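Local atomic coordinates of putative polyketide cyclase (Acidithiobacillus ferrooxidans, PDB entry 3F9S), a protein that is of unknown function but, as a SnoaL-like member of the NTF2 clan, may catalyse a polyketide cyclase-type reaction. Residues 23-28 with 59-64; 19-24 with 70-75; 13-18 with 30-35; 112-117 with 124-129. All blocks are in the same frame, centred on the assembly; numbering follows the deposited sequence. Where two conformers were deposited one is given.

How the interactions relate
The four contacts hold together the cone of one NTF2-like domain, whose helices pack against a curved sheet. Interaction 2 uses the last turn of helix 8-21 and interaction 1 the loop after it; their segments share Gly23 and Asn24, and their centres are about 10 Å apart. Interaction 1 leads to helix 53-66, interaction 2 to the next element, strand 71-80. Interaction 3 uses the middle of helix 8-21, and its segments alternate along the chain with those of interactions 1 and 2. Interaction 4 comes last, in the hairpin 107-118/122-130, with its centre about 13 to 16 Å from the others. Phe15 touches Tyr116 and Arg59 touches His126, so interactions 1 and 3 touch interaction 4 beside the bound glycerol.

Interaction 1: 23-28 with 59-64; sequences GNIEAS and RVKTLR
Gly23 and Ile25 bring the turn after helix 8-21 up to helix 53-66 of this NTF2-like fold. Gly23 CA lies 6.8 Å from Arg64 CA, and Ile25 CA lies 6.7 Å from Val60 CA. Gly23 is the first residue to leave the helix and has positive phi (71°), which favours glycine. Its backbone lies over one face of the Arg64 guanidinium. Two bends in the Arg64 chain, the second at chi3 (-57°), bring NE to 3.3 Å from Gly23 CA. Arg64 NH1 makes a weak hydrogen bond to Trp20 O.

Ile25 carries the apolar part. It and Val60 pass alongside with their tips pointing opposite ways, and Ile25 CD1 presses on Val60 CG1 at 3.2 Å, tighter than usual for two carbons. The Lys61 chain runs across Ile25, with Lys61 CG 4.0 Å from Ile25 CG2.

The short 3-10 segment 25-27 is tied at both ends: Asn24 OD1 accepts from Ala27 N in an Asx motif, and Ser28 OG donates to Ile25 O. Lys61 and Glu26 have direct salt-bridge partners in Glu58 and Lys57. They meet each other through one water, which accepts from Lys61 NZ at 2.7 Å and donates to Glu26 OE2 at 3.0 Å.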
loop_
_atom_site.group_PDB
_atom_site.type_symbol
_atom_site.label_atom_id
_atom_site.label_comp_id
_atom_site.label_asym_id
_atom_site.label_seq_id
_atom_site.Cartn_x
_atom_site.Cartn_y
_atom_site.Cartn_z
ATOM N N GLY A 23 9.454 -19.382 -4.253
ATOM C CA GLY A 23 10.866 -19.262 -3.921
ATOM C C GLY A 23 11.818 -19.710 -5.003
ATOM O O GLY A 23 12.944 -20.114 -4.694
ATOM N N ASN A 24 11.380 -19.630 -6.260
ATOM C CA ASN A 24 12.208 -19.964 -7.395
ATOM C C ASN A 24 13.001 -18.676 -7.630
ATOM O O ASN A 24 12.709 -17.906 -8.534
ATOM C CB ASN A 24 11.377 -20.393 -8.603
ATOM C CG ASN A 24 12.226 -20.831 -9.781
ATOM O OD1 ASN A 24 13.449 -20.647 -9.805
ATOM N ND2 ASN A 24 11.562 -21.392 -10.794
ATOM N N ILE A 25 14.048 -18.512 -6.827
ATOM C CA ILE A 25 14.850 -17.283 -6.804
ATOM C C ILE A 25 15.448 -16.984 -8.177
ATOM O O ILE A 25 15.403 -15.851 -8.641
ATOM C CB ILE A 25 16.014 -17.335 -5.777
ATOM C CG1 ILE A 25 15.555 -17.715 -4.365
ATOM C CG2 ILE A 25 16.714 -15.985 -5.710
ATOM C CD1 ILE A 25 14.484 -16.859 -3.802
ATOM N N GLU A 26 15.978 -18.022 -8.814
ATOM C CA GLU A 26 16.622 -17.905 -10.126
ATOM C C GLU A 26 15.666 -17.525 -11.257
ATOM O O GLU A 26 16.110 -16.961 -12.252
ATOM C CB GLU A 26 17.442 -19.163 -10.438
ATOM C CG GLU A 26 18.527 -19.474 -9.371
ATOM C CD GLU A 26 19.449 -18.280 -9.090
ATOM O OE1 GLU A 26 19.972 -17.728 -10.075
ATOM O OE2 GLU A 26 19.636 -17.882 -7.907
ATOM N N ALA A 27 14.363 -17.768 -11.087
ATOM C CA ALA A 27 13.352 -17.302 -12.044
ATOM C C ALA A 27 13.343 -15.778 -12.164
ATOM O O ALA A 27 12.827 -15.258 -13.151
ATOM C CB ALA A 27 11.965 -17.804 -11.689
ATOM N N SER A 28 13.883 -15.068 -11.167
ATOM C CA SER A 28 14.098 -13.612 -11.248
ATOM C C SER A 28 14.805 -13.197 -12.529
ATOM O O SER A 28 14.548 -12.127 -13.048
ATOM C CB SER A 28 14.935 -13.125 -10.073
ATOM O OG SER A 28 14.304 -13.468 -8.852
ATOM N N ARG A 59 18.007 -10.085 -2.173
ATOM C CA ARG A 59 16.905 -9.555 -1.397
ATOM C C ARG A 59 15.786 -10.582 -1.308
ATOM O O ARG A 59 15.208 -10.760 -0.241
ATOM C CB ARG A 59 16.439 -8.241 -1.972
ATOM C CG ARG A 59 15.148 -7.734 -1.408
ATOM C CD ARG A 59 14.904 -6.384 -1.942
ATOM N NE ARG A 59 13.627 -5.879 -1.449
ATOM C CZ ARG A 59 12.441 -6.238 -1.925
ATOM N NH1 ARG A 59 12.310 -7.095 -2.926
ATOM N NH2 ARG A 59 11.348 -5.705 -1.398
ATOM N N VAL A 60 15.491 -11.257 -2.413
ATOM C CA VAL A 60 14.468 -12.309 -2.377
ATOM C C VAL A 60 14.856 -13.369 -1.361
ATOM O O VAL A 60 14.033 -13.760 -0.534
ATOM C CB VAL A 60 14.233 -12.993 -3.718
ATOM C CG1 VAL A 60 13.050 -13.996 -3.570
ATOM C CG2 VAL A 60 13.919 -11.973 -4.791
ATOM N N LYS A 61 16.116 -13.785 -1.389
ATOM C CA LYS A 61 16.597 -14.812 -0.467
ATOM C C LYS A 61 16.389 -14.402 0.990
ATOM O O LYS A 61 15.967 -15.224 1.798
ATOM C CB LYS A 61 18.061 -15.152 -0.706
ATOM C CG LYS A 61 18.363 -15.823 -2.047
ATOM C CD LYS A 61 19.880 -15.980 -2.197
ATOM C CE LYS A 61 20.307 -16.165 -3.635
ATOM N NZ LYS A 61 21.803 -16.263 -3.719
ATOM N N THR A 62 16.678 -13.139 1.307
ATOM C CA THR A 62 16.523 -12.639 2.679
ATOM C C THR A 62 15.069 -12.596 3.106
ATOM O O THR A 62 14.723 -13.097 4.167
ATOM C CB THR A 62 17.139 -11.255 2.825
ATOM O OG1 THR A 62 18.543 -11.441 2.807
ATOM C CG2 THR A 62 16.797 -10.599 4.151
ATOM N N LEU A 63 14.241 -12.000 2.264
ATOM C CA LEU A 63 12.820 -11.893 2.561
ATOM C C LEU A 63 12.144 -13.259 2.581
ATOM O O LEU A 63 11.319 -13.529 3.455
ATOM C CB LEU A 63 12.138 -10.954 1.578
ATOM C CG LEU A 63 12.324 -9.451 1.781
ATOM C CD1 LEU A 63 13.746 -8.991 2.005
ATOM C CD2 LEU A 63 11.720 -8.726 0.578
ATOM N N ARG A 64 12.498 -14.136 1.646
ATOM C CA ARG A 64 11.908 -15.484 1.616
ATOM C C ARG A 64 12.316 -16.272 2.857
ATOM O O ARG A 64 11.478 -16.936 3.443
ATOM C CB ARG A 64 12.246 -16.255 0.329
ATOM C CG ARG A 64 11.446 -15.788 -0.926
ATOM C CD ARG A 64 10.057 -16.418 -1.014
ATOM N NE ARG A 64 10.181 -17.877 -1.017
ATOM C CZ ARG A 64 9.206 -18.764 -0.840
ATOM N NH1 ARG A 64 7.956 -18.395 -0.616
ATOM N NH2 ARG A 64 9.497 -20.065 -0.872
HETATM O O HOH W 1 21.517 -16.042 -6.414
#

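Interaction 2: 19-24 with 70-75; sequences VWSEGN and QCFDIQ
Ser21 and Phe72 make the direct polar link between the end of helix 8-21 and the start of strand 71-80, packing the N-terminal helix on the sheet of the NTF2-like fold. Phe72 N donates to Ser21 OG at 2.9 Å, and the bond is fairly straight (163° at the hydrogen). With OG anti to its carbonyl carbon (chi1 -62°), Ser21 points at that N-H. A water 2.6 Å from Ser21 OG donates to Phe72 O, so the hydroxyl is joined to both ends of the Phe72 backbone. Ser21 CA also makes a CA-H...O contact with Gln70 O at 3.5 Å.

The aromatic contact lies alongside. Trp20 and Phe72 point the same way, and the edge of the indole is turned to the Phe72 face in an offset edge-to-face pair. The five-membered ring and the Phe72 ring have centroids 5.8 Å apart, with planes at 77°. Trp20 CB packs on Phe72 CE1 at 3.6 Å.

The contact pins helix 8-21 to an outer strand of the sheet within this chain, with Trp20 beside the bound glycerol. Trp20 NE1 hydrogen-bonds to Tyr56 OH of helix 53-66, and Gln70 is held by Phe67 O and Trp90. Phe72 also meets Trp88 and Trp90, edge to face, on strand 83-93.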
loop_
_atom_site.group_PDB
_atom_site.type_symbol
_atom_site.label_atom_id
_atom_site.label_comp_id
_atom_site.label_asym_id
_atom_site.label_seq_id
_atom_site.Cartn_x
_atom_site.Cartn_y
_atom_site.Cartn_z
ATOM N N VAL A 19 8.730 -16.581 -8.161
ATOM C CA VAL A 19 9.776 -16.026 -7.313
ATOM C C VAL A 19 9.336 -15.894 -5.862
ATOM O O VAL A 19 10.006 -16.402 -4.971
ATOM C CB VAL A 19 10.263 -14.664 -7.825
ATOM C CG1 VAL A 19 11.288 -14.041 -6.852
ATOM C CG2 VAL A 19 10.848 -14.812 -9.220
ATOM N N TRP A 20 8.194 -15.258 -5.647
ATOM C CA TRP A 20 7.790 -14.867 -4.302
ATOM C C TRP A 20 6.986 -15.856 -3.521
ATOM O O TRP A 20 7.137 -15.917 -2.301
ATOM C CB TRP A 20 7.100 -13.509 -4.356
ATOM C CG TRP A 20 8.128 -12.495 -4.611
ATOM C CD1 TRP A 20 8.473 -11.970 -5.811
ATOM C CD2 TRP A 20 9.069 -11.994 -3.655
ATOM N NE1 TRP A 20 9.537 -11.123 -5.656
ATOM C CE2 TRP A 20 9.928 -11.118 -4.343
ATOM C CE3 TRP A 20 9.246 -12.174 -2.274
ATOM C CZ2 TRP A 20 10.953 -10.409 -3.700
ATOM C CZ3 TRP A 20 10.278 -11.497 -1.638
ATOM C CH2 TRP A 20 11.120 -10.620 -2.356
ATOM N N SER A 21 6.091 -16.566 -4.192
ATOM C CA SER A 21 5.281 -17.566 -3.518
ATOM C C SER A 21 5.970 -18.919 -3.488
ATOM O O SER A 21 5.828 -19.626 -2.500
ATOM C CB SER A 21 3.898 -17.683 -4.146
ATOM O OG SER A 21 3.192 -16.459 -4.023
ATOM N N GLU A 22 6.712 -19.275 -4.541
ATOM C CA GLU A 22 7.369 -20.584 -4.642
ATOM C C GLU A 22 8.855 -20.562 -4.344
ATOM O O GLU A 22 9.444 -21.622 -4.171
ATOM C CB GLU A 22 7.114 -21.194 -6.011
ATOM C CG GLU A 22 5.645 -21.513 -6.255
ATOM C CD GLU A 22 5.318 -21.813 -7.700
ATOM O OE1 GLU A 22 6.217 -21.865 -8.567
ATOM O OE2 GLU A 22 4.120 -21.992 -7.977
ATOM N N GLY A 23 9.454 -19.382 -4.253
ATOM C CA GLY A 23 10.866 -19.262 -3.921
ATOM C C GLY A 23 11.818 -19.710 -5.003
ATOM O O GLY A 23 12.944 -20.114 -4.694
ATOM N N ASN A 24 11.380 -19.630 -6.260
ATOM C CA ASN A 24 12.208 -19.964 -7.395
ATOM C C ASN A 24 13.001 -18.676 -7.630
ATOM O O ASN A 24 12.709 -17.906 -8.534
ATOM C CB ASN A 24 11.377 -20.393 -8.603
ATOM C CG ASN A 24 12.226 -20.831 -9.781
ATOM O OD1 ASN A 24 13.449 -20.647 -9.805
ATOM N ND2 ASN A 24 11.562 -21.392 -10.794
ATOM N N GLN A 70 5.863 -18.494 2.586
ATOM C CA GLN A 70 4.997 -17.373 2.275
ATOM C C GLN A 70 4.376 -17.497 0.900
ATOM O O GLN A 70 5.002 -18.004 -0.027
ATOM C CB GLN A 70 5.726 -16.033 2.390
ATOM C CG GLN A 70 6.812 -15.775 1.372
ATOM C CD GLN A 70 7.594 -14.528 1.698
ATOM O OE1 GLN A 70 7.261 -13.453 1.219
ATOM N NE2 GLN A 70 8.579 -14.648 2.570
ATOM N N CYS A 71 3.140 -17.020 0.783
ATOM C CA CYS A 71 2.411 -17.120 -0.454
ATOM C C CYS A 71 1.666 -15.822 -0.650
ATOM O O CYS A 71 0.997 -15.360 0.259
ATOM C CB CYS A 71 1.422 -18.284 -0.414
ATOM S SG CYS A 71 0.751 -18.580 -2.048
ATOM N N PHE A 72 1.827 -15.245 -1.829
ATOM C CA PHE A 72 1.137 -14.023 -2.227
ATOM C C PHE A 72 -0.094 -14.437 -3.004
ATOM O O PHE A 72 -0.034 -15.347 -3.825
ATOM C CB PHE A 72 2.017 -13.162 -3.097
ATOM C CG PHE A 72 3.135 -12.537 -2.348
ATOM C CD1 PHE A 72 4.258 -13.289 -2.008
ATOM C CD2 PHE A 72 3.067 -11.210 -1.959
ATOM C CE1 PHE A 72 5.305 -12.711 -1.296
ATOM C CE2 PHE A 72 4.105 -10.623 -1.257
ATOM C CZ PHE A 72 5.238 -11.364 -0.941
ATOM N N ASP A 73 -1.196 -13.756 -2.722
ATOM C CA ASP A 73 -2.484 -14.024 -3.318
ATOM C C ASP A 73 -2.912 -12.698 -3.911
ATOM O O ASP A 73 -3.418 -11.833 -3.204
ATOM C CB ASP A 73 -3.419 -14.528 -2.212
ATOM C CG ASP A 73 -4.849 -14.711 -2.663
ATOM O OD1 ASP A 73 -5.154 -14.593 -3.870
ATOM O OD2 ASP A 73 -5.666 -14.967 -1.759
ATOM N N ILE A 74 -2.728 -12.575 -5.224
ATOM C CA ILE A 74 -2.980 -11.330 -5.922
ATOM C C ILE A 74 -4.477 -11.106 -5.881
ATOM O O ILE A 74 -5.258 -12.017 -6.155
ATOM C CB ILE A 74 -2.473 -11.370 -7.374
ATOM C CG1 ILE A 74 -0.953 -11.529 -7.411
ATOM C CG2 ILE A 74 -2.853 -10.087 -8.130
ATOM C CD1 ILE A 74 -0.409 -11.722 -8.799
ATOM N N GLN A 75 -4.844 -9.900 -5.486
ATOM C CA GLN A 75 -6.224 -9.473 -5.412
ATOM C C GLN A 75 -6.598 -8.690 -6.642
ATOM O O GLN A 75 -7.639 -8.943 -7.227
ATOM C CB GLN A 75 -6.459 -8.635 -4.166
ATOM C CG GLN A 75 -6.156 -9.403 -2.902
ATOM C CD GLN A 75 -6.964 -10.656 -2.777
ATOM O OE1 GLN A 75 -6.445 -11.768 -2.935
ATOM N NE2 GLN A 75 -8.250 -10.492 -2.567
HETATM O O HOH W 2 1.522 -16.073 -5.983
#

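Interaction 3: 13-18 with 30-35; sequences TQFTRE and KYIAPK
Tyr31 lays its ring against helix 8-21 of the NTF2-like fold and sends its hydroxyl to two polar side chains of that helix. Phe15 CB sits over the centre of the ring, 3.5 Å from the centroid and 8° off the ring normal, a close CH-pi contact. Lys30 CB covers the opposite face, so the ring is sandwiched between the helix and its own neighbour in sequence. The Phe15 ring turns an edge to the Tyr31 face in an offset edge-to-face pair, with planes at 61° and centroids 5.5 Å apart. Phe15 CE1 reaches Ile32 CD1 at 4.0 Å, which extends the apolar patch towards strand 32-33.

At the hydroxyl end of the ring, the Gln14 and Glu18 chains run across it. Glu18 OE1 lies at the ring edge, near its plane, 2.7 Å from Tyr31 OH. Gln14 OE1, in the conformer given, also comes to 2.7 Å from Tyr31 OH, but Gln14 has a second conformer, so this contact is doubtful. Glu18 OE1 also takes a salt bridge from Lys30 NZ at 2.7 Å, on the syn side of the carboxylate and 22° out of its plane. One carboxylate oxygen therefore lies close to both the ammonium and the tyrosine hydroxyl, and the positive charge probably steadies it there.

The contact joins helix 8-21 to helix 28-31 and strand 32-33, which lie against strand 122-130. Phe15 and Ile32 both rest on Leu123 of that strand and on Tyr56 of helix 53-66. Tyr31 also packs on Ile11 and Val19 of helix 8-21.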
loop_
_atom_site.group_PDB
_atom_site.type_symbol
_atom_site.label_atom_id
_atom_site.label_comp_id
_atom_site.label_asym_id
_atom_site.label_seq_id
_atom_site.Cartn_x
_atom_site.Cartn_y
_atom_site.Cartn_z
ATOM N N THR A 13 1.782 -11.894 -12.423
ATOM C CA THR A 13 1.154 -13.044 -11.832
ATOM C C THR A 13 2.138 -14.220 -11.769
ATOM O O THR A 13 2.306 -14.782 -10.686
ATOM C CB THR A 13 -0.132 -13.435 -12.538
ATOM O OG1 THR A 13 -1.010 -12.302 -12.601
ATOM C CG2 THR A 13 -0.837 -14.602 -11.793
ATOM N N GLN A 14 2.819 -14.528 -12.874
ATOM C CA GLN A 14 3.760 -15.670 -12.920
ATOM C C GLN A 14 4.978 -15.399 -12.044
ATOM O O GLN A 14 5.415 -16.263 -11.297
ATOM C CB GLN A 14 4.229 -15.977 -14.351
ATOM C CG GLN A 14 4.824 -17.387 -14.489
ATOM C CD GLN A 14 5.496 -17.681 -15.830
ATOM O OE1 GLN A 14 6.042 -16.792 -16.490
ATOM N NE2 GLN A 14 5.502 -18.951 -16.208
ATOM N N PHE A 15 5.534 -14.198 -12.186
ATOM C CA PHE A 15 6.666 -13.737 -11.396
ATOM C C PHE A 15 6.401 -13.860 -9.899
ATOM O O PHE A 15 7.210 -14.413 -9.166
ATOM C CB PHE A 15 6.949 -12.282 -11.763
ATOM C CG PHE A 15 7.621 -11.475 -10.690
ATOM C CD1 PHE A 15 8.939 -11.678 -10.335
ATOM C CD2 PHE A 15 6.896 -10.482 -10.048
ATOM C CE1 PHE A 15 9.527 -10.878 -9.339
ATOM C CE2 PHE A 15 7.461 -9.708 -9.082
ATOM C CZ PHE A 15 8.765 -9.900 -8.721
ATOM N N THR A 16 5.239 -13.369 -9.473
ATOM C CA THR A 16 4.846 -13.403 -8.069
ATOM C C THR A 16 4.746 -14.836 -7.612
ATOM O O THR A 16 5.235 -15.187 -6.540
ATOM C CB THR A 16 3.513 -12.655 -7.851
ATOM O OG1 THR A 16 3.689 -11.280 -8.229
ATOM C CG2 THR A 16 3.056 -12.725 -6.395
ATOM N N ARG A 17 4.153 -15.666 -8.456
ATOM C CA ARG A 17 4.012 -17.071 -8.143
ATOM C C ARG A 17 5.374 -17.752 -8.027
ATOM O O ARG A 17 5.685 -18.350 -6.992
ATOM C CB ARG A 17 3.155 -17.765 -9.193
ATOM C CG ARG A 17 2.852 -19.189 -8.841
ATOM C CD ARG A 17 2.014 -19.842 -9.891
ATOM N NE ARG A 17 1.847 -21.263 -9.598
ATOM C CZ ARG A 17 1.259 -22.148 -10.406
ATOM N NH1 ARG A 17 0.736 -21.795 -11.585
ATOM N NH2 ARG A 17 1.181 -23.416 -10.011
ATOM N N GLU A 18 6.168 -17.646 -9.078
ATOM C CA GLU A 18 7.448 -18.356 -9.136
ATOM C C GLU A 18 8.488 -17.882 -8.154
ATOM O O GLU A 18 9.074 -18.683 -7.418
ATOM C CB GLU A 18 8.024 -18.289 -10.546
ATOM C CG GLU A 18 7.216 -19.046 -11.555
ATOM C CD GLU A 18 7.772 -18.970 -12.965
ATOM O OE1 GLU A 18 8.688 -18.168 -13.245
ATOM O OE2 GLU A 18 7.257 -19.731 -13.813
ATOM N N LYS A 30 14.262 -14.134 -15.458
ATOM C CA LYS A 30 13.281 -13.967 -16.522
ATOM C C LYS A 30 12.480 -12.685 -16.404
ATOM O O LYS A 30 11.899 -12.244 -17.393
ATOM C CB LYS A 30 12.269 -15.109 -16.496
ATOM C CG LYS A 30 12.847 -16.493 -16.634
ATOM C CD LYS A 30 11.755 -17.563 -16.696
ATOM C CE LYS A 30 11.034 -17.745 -15.367
ATOM N NZ LYS A 30 10.075 -18.886 -15.403
ATOM N N TYR A 31 12.424 -12.106 -15.203
ATOM C CA TYR A 31 11.528 -10.983 -14.922
ATOM C C TYR A 31 12.135 -9.648 -14.567
ATOM O O TYR A 31 11.457 -8.639 -14.695
ATOM C CB TYR A 31 10.684 -11.363 -13.708
ATOM C CG TYR A 31 9.901 -12.619 -13.897
ATOM C CD1 TYR A 31 8.877 -12.666 -14.827
ATOM C CD2 TYR A 31 10.195 -13.771 -13.161
ATOM C CE1 TYR A 31 8.140 -13.820 -15.016
ATOM C CE2 TYR A 31 9.466 -14.942 -13.343
ATOM C CZ TYR A 31 8.417 -14.938 -14.261
ATOM O OH TYR A 31 7.660 -16.054 -14.473
ATOM N N ILE A 32 13.351 -9.651 -14.036
ATOM C CA ILE A 32 13.957 -8.432 -13.543
ATOM C C ILE A 32 14.815 -7.787 -14.597
ATOM O O ILE A 32 15.582 -8.443 -15.275
ATOM C CB ILE A 32 14.730 -8.672 -12.240
ATOM C CG1 ILE A 32 13.828 -9.364 -11.213
ATOM C CG2 ILE A 32 15.235 -7.364 -11.653
ATOM C CD1 ILE A 32 12.473 -8.692 -10.936
ATOM N N ALA A 33 14.686 -6.470 -14.693
ATOM C CA ALA A 33 15.487 -5.661 -15.584
ATOM C C ALA A 33 16.911 -5.604 -15.043
ATOM O O ALA A 33 17.147 -5.918 -13.867
ATOM C CB ALA A 33 14.932 -4.261 -15.687
ATOM N N PRO A 34 17.864 -5.166 -15.872
ATOM C CA PRO A 34 19.244 -5.059 -15.386
ATOM C C PRO A 34 19.420 -4.155 -14.160
ATOM O O PRO A 34 20.345 -4.376 -13.377
ATOM C CB PRO A 34 19.996 -4.510 -16.594
ATOM C CG PRO A 34 19.207 -4.965 -17.738
ATOM C CD PRO A 34 17.786 -4.847 -17.307
ATOM N N LYS A 35 18.552 -3.151 -14.042
ATOM C CA LYS A 35 18.529 -2.225 -12.909
ATOM C C LYS A 35 17.129 -2.279 -12.314
ATOM O O LYS A 35 16.150 -2.115 -13.032
ATOM C CB LYS A 35 18.864 -0.801 -13.343
ATOM C CG LYS A 35 20.313 -0.599 -13.750
#

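Interaction 4: 112-117 with 124-129; sequences GATVYY and TGHWQI. With GOL (glycerol), chain C.
Thr124 N donates to Tyr117 O at 2.8 Å near the turn of an antiparallel hairpin formed by strands 107-118 and 122-130. Gly125 O accepts from Tyr117 N at 3.1 Å, and the backbone angles of Gly125 call for glycine.

His126 forms a non-hydrogen-bonded pair with Tyr116. The two side chains lie side by side, with His126 CB over the Tyr116 ring face. The imidazole nitrogens hydrogen-bond to Tyr36 and Asp41.

Trp127 pairs with Val115 through two backbone bonds. Trp127 CB and Val115 CB pack at 3.9 Å on the other face, towards the second subunit, where Val115 touches Thr87 of that chain.

Gln128 lies beside Thr114, pointing the same way. Its NE2 donates to glycerol O1 at 2.8 Å in a nearly straight bond (175°) and also bonds to Asp41. Ile129 closes the register with two backbone bonds to Ala113.

Tyr116 OH binds glycerol O3 at 2.8 Å, and Arg59 NH1 binds the same glycerol. Tyr116 and Gln128 thus offer polar groups that hold glycerol hydroxyls, with His126 beside it. This is consistent with a ligand site in the cone, though the glycerol probably came from crystallisation.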
loop_
_atom_site.group_PDB
_atom_site.type_symbol
_atom_site.label_atom_id
_atom_site.label_comp_id
_atom_site.label_asym_id
_atom_site.label_seq_id
_atom_site.Cartn_x
_atom_site.Cartn_y
_atom_site.Cartn_z
ATOM N N GLY A 112 -0.942 -6.104 1.007
ATOM C CA GLY A 112 -0.091 -5.080 0.507
ATOM C C GLY A 112 -0.483 -4.644 -0.873
ATOM O O GLY A 112 -1.361 -5.211 -1.503
ATOM N N ALA A 113 0.156 -3.561 -1.270
ATOM C CA ALA A 113 -0.019 -2.996 -2.587
ATOM C C ALA A 113 1.363 -2.677 -3.110
ATOM O O ALA A 113 2.179 -2.100 -2.397
ATOM C CB ALA A 113 -0.913 -1.794 -2.516
ATOM N N THR A 114 1.613 -3.028 -4.366
ATOM C CA THR A 114 2.911 -2.853 -4.950
ATOM C C THR A 114 2.743 -2.363 -6.350
ATOM O O THR A 114 2.114 -3.039 -7.137
ATOM C CB THR A 114 3.618 -4.179 -5.006
ATOM O OG1 THR A 114 3.586 -4.751 -3.707
ATOM C CG2 THR A 114 5.059 -3.980 -5.432
ATOM N N VAL A 115 3.276 -1.184 -6.611
ATOM C CA VAL A 115 3.335 -0.642 -7.961
ATOM C C VAL A 115 4.591 -1.258 -8.539
ATOM O O VAL A 115 5.676 -1.113 -7.968
ATOM C CB VAL A 115 3.509 0.868 -8.002
ATOM C CG1 VAL A 115 3.472 1.328 -9.463
ATOM C CG2 VAL A 115 2.390 1.556 -7.179
ATOM N N TYR A 116 4.448 -1.921 -9.672
ATOM C CA TYR A 116 5.572 -2.503 -10.378
ATOM C C TYR A 116 5.743 -1.714 -11.629
ATOM O O TYR A 116 4.766 -1.471 -12.309
ATOM C CB TYR A 116 5.315 -3.957 -10.746
ATOM C CG TYR A 116 5.754 -4.877 -9.674
ATOM C CD1 TYR A 116 7.125 -5.074 -9.466
ATOM C CD2 TYR A 116 4.852 -5.535 -8.859
ATOM C CE1 TYR A 116 7.580 -5.901 -8.489
ATOM C CE2 TYR A 116 5.301 -6.379 -7.856
ATOM C CZ TYR A 116 6.669 -6.546 -7.677
ATOM O OH TYR A 116 7.170 -7.381 -6.721
ATOM N N TYR A 117 6.979 -1.304 -11.886
ATOM C CA TYR A 117 7.322 -0.562 -13.070
ATOM C C TYR A 117 7.975 -1.520 -14.026
ATOM O O TYR A 117 8.798 -2.348 -13.616
ATOM C CB TYR A 117 8.257 0.584 -12.702
ATOM C CG TYR A 117 7.502 1.630 -11.954
ATOM C CD1 TYR A 117 6.732 2.544 -12.664
ATOM C CD2 TYR A 117 7.490 1.684 -10.549
ATOM C CE1 TYR A 117 6.000 3.517 -12.020
ATOM C CE2 TYR A 117 6.743 2.678 -9.890
ATOM C CZ TYR A 117 6.008 3.573 -10.641
ATOM O OH TYR A 117 5.262 4.590 -10.093
ATOM N N THR A 124 11.468 -2.986 -13.392
ATOM C CA THR A 124 12.518 -2.012 -13.112
ATOM C C THR A 124 12.498 -1.480 -11.698
ATOM O O THR A 124 13.405 -0.752 -11.294
ATOM C CB THR A 124 12.438 -0.832 -14.061
ATOM O OG1 THR A 124 11.208 -0.140 -13.833
ATOM C CG2 THR A 124 12.558 -1.316 -15.502
ATOM N N GLY A 125 11.440 -1.768 -10.956
ATOM C CA GLY A 125 11.385 -1.334 -9.582
ATOM C C GLY A 125 10.020 -1.504 -9.017
ATOM O O GLY A 125 9.114 -1.922 -9.726
ATOM N N HIS A 126 9.892 -1.190 -7.735
ATOM C CA HIS A 126 8.583 -1.209 -7.098
ATOM C C HIS A 126 8.403 -0.102 -6.066
ATOM O O HIS A 126 9.365 0.424 -5.536
ATOM C CB HIS A 126 8.240 -2.569 -6.502
ATOM C CG HIS A 126 9.007 -2.903 -5.262
ATOM N ND1 HIS A 126 10.111 -3.723 -5.268
ATOM C CD2 HIS A 126 8.809 -2.549 -3.968
ATOM C CE1 HIS A 126 10.561 -3.856 -4.033
ATOM N NE2 HIS A 126 9.800 -3.139 -3.230
ATOM N N TRP A 127 7.145 0.254 -5.847
ATOM C CA TRP A 127 6.725 1.213 -4.850
ATOM C C TRP A 127 5.695 0.408 -4.081
ATOM O O TRP A 127 4.650 0.054 -4.618
ATOM C CB TRP A 127 6.111 2.408 -5.537
ATOM C CG TRP A 127 6.002 3.580 -4.692
ATOM C CD1 TRP A 127 6.795 4.680 -4.736
ATOM C CD2 TRP A 127 5.015 3.826 -3.702
ATOM N NE1 TRP A 127 6.368 5.594 -3.814
ATOM C CE2 TRP A 127 5.275 5.099 -3.164
ATOM C CE3 TRP A 127 3.915 3.106 -3.220
ATOM C CZ2 TRP A 127 4.487 5.663 -2.161
ATOM C CZ3 TRP A 127 3.144 3.668 -2.210
ATOM C CH2 TRP A 127 3.441 4.929 -1.688
ATOM N N GLN A 128 5.989 0.103 -2.826
ATOM C CA GLN A 128 5.174 -0.818 -2.076
ATOM C C GLN A 128 4.803 -0.343 -0.691
ATOM O O GLN A 128 5.542 0.392 -0.061
ATOM C CB GLN A 128 5.964 -2.111 -1.946
ATOM C CG GLN A 128 5.380 -3.178 -1.073
ATOM C CD GLN A 128 6.047 -4.471 -1.369
ATOM O OE1 GLN A 128 5.669 -5.117 -2.325
ATOM N NE2 GLN A 128 7.087 -4.817 -0.619
ATOM N N ILE A 129 3.616 -0.740 -0.265
ATOM C CA ILE A 129 3.211 -0.536 1.127
ATOM C C ILE A 129 2.621 -1.877 1.520
ATOM O O ILE A 129 1.880 -2.469 0.753
ATOM C CB ILE A 129 2.142 0.563 1.293
ATOM C CG1 ILE A 129 2.556 1.849 0.603
ATOM C CG2 ILE A 129 1.844 0.784 2.799
ATOM C CD1 ILE A 129 3.674 2.584 1.244
HETATM C C1 GOL C . 8.460 -8.297 -1.805
HETATM O O1 GOL C . 8.607 -7.107 -1.074
HETATM C C2 GOL C . 8.300 -8.039 -3.299
HETATM O O2 GOL C . 9.403 -7.279 -3.758
HETATM C C3 GOL C . 6.947 -7.387 -3.583
HETATM O O3 GOL C . 6.034 -8.190 -4.312
#